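Local coordinates for protein particle-associated lyase (Acinetobacter bacteriophage AP22, PDB 4Y9V) that forms the trimeric tailspike of the phage and, as a pectin-lyase-like enzyme, probably cleaves the capsular polysaccharide of Acinetobacter baumannii, at residues I486-V494 against S511-M522. Sequence-based numbering, arbitrary orientation.
Sequences IGYIIVDDV and STLATNVKTRQM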
loop_
_atom_site.group_PDB
_atom_site.type_symbol
_atom_site.label_atom_id
_atom_site.label_comp_id
_atom_site.label_asym_id
_atom_site.label_seq_id
_atom_site.Cartn_x
_atom_site.Cartn_y
_atom_site.Cartn_z
ATOM N N ILE A 486 28.646 7.253 -10.498
ATOM C CA ILE A 486 27.294 7.664 -10.195
ATOM C C ILE A 486 26.592 7.871 -11.509
ATOM O O ILE A 486 27.097 8.607 -12.374
ATOM C CB ILE A 486 27.270 8.948 -9.330
ATOM C CG1 ILE A 486 27.911 8.690 -7.957
ATOM C CG2 ILE A 486 25.882 9.530 -9.235
ATOM C CD1 ILE A 486 28.271 9.950 -7.230
ATOM N N GLY A 487 25.402 7.289 -11.673
ATOM C CA GLY A 487 24.601 7.547 -12.849
ATOM C C GLY A 487 23.878 8.873 -12.721
ATOM O O GLY A 487 24.133 9.850 -13.409
ATOM N N TYR A 488 22.962 8.905 -11.745
ATOM C CA TYR A 488 22.237 10.124 -11.461
ATOM C C TYR A 488 21.962 10.247 -9.975
ATOM O O TYR A 488 21.827 9.273 -9.238
ATOM C CB TYR A 488 20.896 10.197 -12.244
ATOM C CG TYR A 488 19.933 9.081 -11.959
ATOM C CD1 TYR A 488 20.006 7.862 -12.636
ATOM C CD2 TYR A 488 18.949 9.213 -11.006
ATOM C CE1 TYR A 488 19.160 6.830 -12.380
ATOM C CE2 TYR A 488 18.046 8.180 -10.746
ATOM C CZ TYR A 488 18.159 7.002 -11.437
ATOM O OH TYR A 488 17.294 5.956 -11.211
ATOM N N ILE A 489 21.853 11.524 -9.557
ATOM C CA ILE A 489 21.318 11.867 -8.246
ATOM C C ILE A 489 20.228 12.917 -8.467
ATOM O O ILE A 489 20.480 13.971 -9.041
ATOM C CB ILE A 489 22.362 12.347 -7.238
ATOM C CG1 ILE A 489 23.427 11.264 -6.990
ATOM C CG2 ILE A 489 21.675 12.788 -5.946
ATOM C CD1 ILE A 489 24.599 11.713 -6.154
ATOM N N ILE A 490 19.012 12.584 -8.019
ATOM C CA ILE A 490 17.884 13.494 -8.064
ATOM C C ILE A 490 17.481 13.815 -6.630
ATOM O O ILE A 490 17.240 12.900 -5.846
ATOM C CB ILE A 490 16.701 12.837 -8.813
ATOM C CG1 ILE A 490 17.066 12.615 -10.278
ATOM C CG2 ILE A 490 15.424 13.629 -8.638
ATOM C CD1 ILE A 490 16.051 11.742 -11.022
ATOM N N VAL A 491 17.451 15.102 -6.289
ATOM C CA VAL A 491 16.928 15.589 -5.002
ATOM C C VAL A 491 16.052 16.770 -5.381
ATOM O O VAL A 491 16.509 17.915 -5.392
ATOM C CB VAL A 491 18.014 15.947 -4.001
ATOM C CG1 VAL A 491 17.381 16.356 -2.672
ATOM C CG2 VAL A 491 19.010 14.801 -3.792
ATOM N N ASP A 492 14.788 16.479 -5.759
ATOM C CA ASP A 492 13.976 17.460 -6.486
ATOM C C ASP A 492 12.744 17.969 -5.719
ATOM O O ASP A 492 12.162 18.957 -6.183
ATOM C CB ASP A 492 13.567 16.946 -7.846
ATOM C CG ASP A 492 12.647 15.749 -7.800
ATOM O OD1 ASP A 492 12.448 15.183 -6.738
ATOM O OD2 ASP A 492 12.126 15.380 -8.902
ATOM N N ASP A 493 12.370 17.352 -4.623
ATOM C CA ASP A 493 11.120 17.689 -3.938
ATOM C C ASP A 493 11.238 17.205 -2.487
ATOM O O ASP A 493 10.803 16.120 -2.142
ATOM C CB ASP A 493 9.922 17.085 -4.623
ATOM C CG ASP A 493 8.590 17.476 -4.018
ATOM O OD1 ASP A 493 8.544 18.335 -3.080
ATOM O OD2 ASP A 493 7.563 16.896 -4.500
ATOM N N VAL A 494 11.884 18.051 -1.682
ATOM C CA VAL A 494 12.120 17.819 -0.272
ATOM C C VAL A 494 11.717 19.103 0.464
ATOM O O VAL A 494 11.724 20.180 -0.138
ATOM C CB VAL A 494 13.599 17.471 0.032
ATOM C CG1 VAL A 494 14.032 16.241 -0.754
ATOM C CG2 VAL A 494 14.545 18.638 -0.222
ATOM N N SER A 511 33.382 12.422 -6.342
ATOM C CA SER A 511 32.473 11.529 -7.067
ATOM C C SER A 511 31.193 12.223 -7.492
ATOM O O SER A 511 30.691 11.945 -8.596
ATOM C CB SER A 511 32.138 10.286 -6.217
ATOM O OG SER A 511 33.308 9.490 -6.016
ATOM N N THR A 512 30.619 13.094 -6.667
ATOM C CA THR A 512 29.380 13.749 -7.043
ATOM C C THR A 512 29.591 14.846 -8.106
ATOM O O THR A 512 28.595 15.264 -8.725
ATOM C CB THR A 512 28.620 14.314 -5.838
ATOM O OG1 THR A 512 29.479 15.251 -5.187
ATOM C CG2 THR A 512 28.167 13.228 -4.885
ATOM N N LEU A 513 30.834 15.282 -8.326
ATOM C CA LEU A 513 31.154 16.311 -9.303
ATOM C C LEU A 513 31.807 15.740 -10.553
ATOM O O LEU A 513 32.200 16.513 -11.461
ATOM C CB LEU A 513 32.051 17.356 -8.651
ATOM C CG LEU A 513 31.426 18.162 -7.509
ATOM C CD1 LEU A 513 32.454 19.026 -6.842
ATOM C CD2 LEU A 513 30.251 18.944 -8.034
ATOM N N ALA A 514 31.964 14.444 -10.668
ATOM C CA ALA A 514 32.661 13.876 -11.820
ATOM C C ALA A 514 31.906 14.139 -13.095
ATOM O O ALA A 514 30.691 14.305 -13.107
ATOM C CB ALA A 514 32.880 12.368 -11.580
ATOM N N THR A 515 32.681 14.166 -14.178
ATOM C CA THR A 515 32.203 14.588 -15.492
ATOM C C THR A 515 30.889 13.993 -15.918
ATOM O O THR A 515 29.929 14.627 -16.374
ATOM C CB THR A 515 33.287 14.301 -16.548
ATOM O OG1 THR A 515 34.497 14.905 -16.191
ATOM C CG2 THR A 515 32.851 15.022 -17.817
ATOM N N ASN A 516 30.799 12.667 -15.772
ATOM C CA ASN A 516 29.566 12.113 -16.371
ATOM C C ASN A 516 28.330 12.070 -15.499
ATOM O O ASN A 516 27.317 11.553 -15.947
ATOM C CB ASN A 516 29.939 10.739 -16.922
ATOM C CG ASN A 516 30.871 10.920 -18.133
ATOM O OD1 ASN A 516 30.659 11.730 -19.069
ATOM N ND2 ASN A 516 31.907 10.091 -18.057
ATOM N N VAL A 517 28.421 12.584 -14.289
ATOM C CA VAL A 517 27.325 12.512 -13.329
ATOM C C VAL A 517 26.232 13.485 -13.710
ATOM O O VAL A 517 26.525 14.637 -14.035
ATOM C CB VAL A 517 27.843 12.835 -11.917
ATOM C CG1 VAL A 517 26.712 12.873 -10.913
ATOM C CG2 VAL A 517 28.907 11.819 -11.511
ATOM N N LYS A 518 24.980 13.045 -13.663
ATOM C CA LYS A 518 23.847 13.905 -13.987
ATOM C C LYS A 518 22.948 14.027 -12.769
ATOM O O LYS A 518 22.662 13.050 -12.086
ATOM C CB LYS A 518 23.131 13.358 -15.205
ATOM C CG LYS A 518 24.044 13.404 -16.449
ATOM C CD LYS A 518 23.484 12.718 -17.666
ATOM C CE LYS A 518 24.366 13.045 -18.858
ATOM N NZ LYS A 518 25.793 12.596 -18.701
ATOM N N THR A 519 22.461 15.244 -12.536
ATOM C CA THR A 519 21.638 15.514 -11.372
ATOM C C THR A 519 20.406 16.298 -11.729
ATOM O O THR A 519 20.346 17.021 -12.706
ATOM C CB THR A 519 22.431 16.242 -10.270
ATOM O OG1 THR A 519 22.636 17.593 -10.608
ATOM C CG2 THR A 519 23.711 15.517 -9.918
ATOM N N ARG A 520 19.386 16.173 -10.848
ATOM C CA ARG A 520 18.299 17.126 -10.758
ATOM C C ARG A 520 18.304 17.622 -9.334
ATOM O O ARG A 520 18.307 16.820 -8.397
ATOM C CB ARG A 520 16.946 16.530 -11.105
ATOM C CG ARG A 520 16.752 16.058 -12.499
ATOM C CD ARG A 520 15.400 15.430 -12.724
ATOM N NE ARG A 520 15.249 14.991 -14.088
ATOM C CZ ARG A 520 14.211 14.315 -14.589
ATOM N NH1 ARG A 520 13.233 14.037 -13.819
ATOM N NH2 ARG A 520 14.222 13.907 -15.839
ATOM N N GLN A 521 18.362 18.942 -9.151
ATOM C CA GLN A 521 18.421 19.550 -7.838
ATOM C C GLN A 521 17.321 20.597 -7.749
ATOM O O GLN A 521 17.169 21.439 -8.634
ATOM C CB GLN A 521 19.816 20.151 -7.571
ATOM C CG GLN A 521 20.908 19.096 -7.718
ATOM C CD GLN A 521 22.305 19.572 -7.389
ATOM O OE1 GLN A 521 22.536 20.218 -6.359
ATOM N NE2 GLN A 521 23.247 19.230 -8.245
ATOM N N MET A 522 16.564 20.509 -6.657
ATOM C CA MET A 522 15.317 21.238 -6.439
ATOM C C MET A 522 15.437 22.713 -6.788
ATOM O O MET A 522 16.359 23.403 -6.358
ATOM C CB MET A 522 14.887 21.087 -4.965
ATOM C CG MET A 522 13.499 21.663 -4.712
ATOM S SD MET A 522 12.808 21.209 -3.106
ATOM C CE MET A 522 13.911 22.106 -2.004
HETATM O O HOH W 1 25.679 9.505 -15.609
HETATM O O HOH W 2 12.082 15.179 -11.721
HETATM O O HOH W 3 11.996 15.886 -11.441
#
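I490 and R520 face each other across a parallel pair of strands and illustrate how neighbouring rungs of a right-handed beta-helix, the pectin-lyase-like fold, are matched side chain to side chain. Both turn CG or CG1 anti to the carbonyl carbon (chi1 -66° and -65°); with this shared first torsion the two side chains lie side by side, pointing the same way, I490 CG1 lying 4.0 Å from R520 CB and the methyl CD1 reaching CD further out. Beyond that apolar stem the arginine stays fully extended, which carries its guanidinium past the isoleucine to the subunit interface. There NH2 of R520 is hydrogen-bonded to I625 O of its own chain and to V494 O of a neighbouring subunit. NH1 and OD2 of D492 lie 5.2 Å apart, and a water of doubtful position may link them; D492 OD1 is bonded to T458 OG1.

On the other face I489 and T519 pair, and I489 CD1 also comes within 4.1 Å of the T512 methyl CG2. I486, before the corner at G487, turns toward the 511-517 loop: its CG2 sits 3.8 Å from V517 CG1, and its CD1 touches S511 O. OG1 of T519 accepts from Q521 NE2 at 2.9 Å, lying in the plane of the Q521 amide, whose NE2 is also bonded to S551 OG.

At the far end M522 extends through CB and CG past D492 O, then bends at chi3; SD receives a weak bond from V494 N, and CE rests on V494 CG2.

Backbone bonds alternate between the strands: I489 N to K518 O, R520 N to I489 O, V491 N to R520 O and M522 N to V491 O, with a weak one from K518 N to G487 O. Strand 486-496 is also bonded to strand 453-458, strand 470-476 packs against I486, I489 and V491, and strand 518-531 passes the pairing on, antiparallel, to strand 613-623.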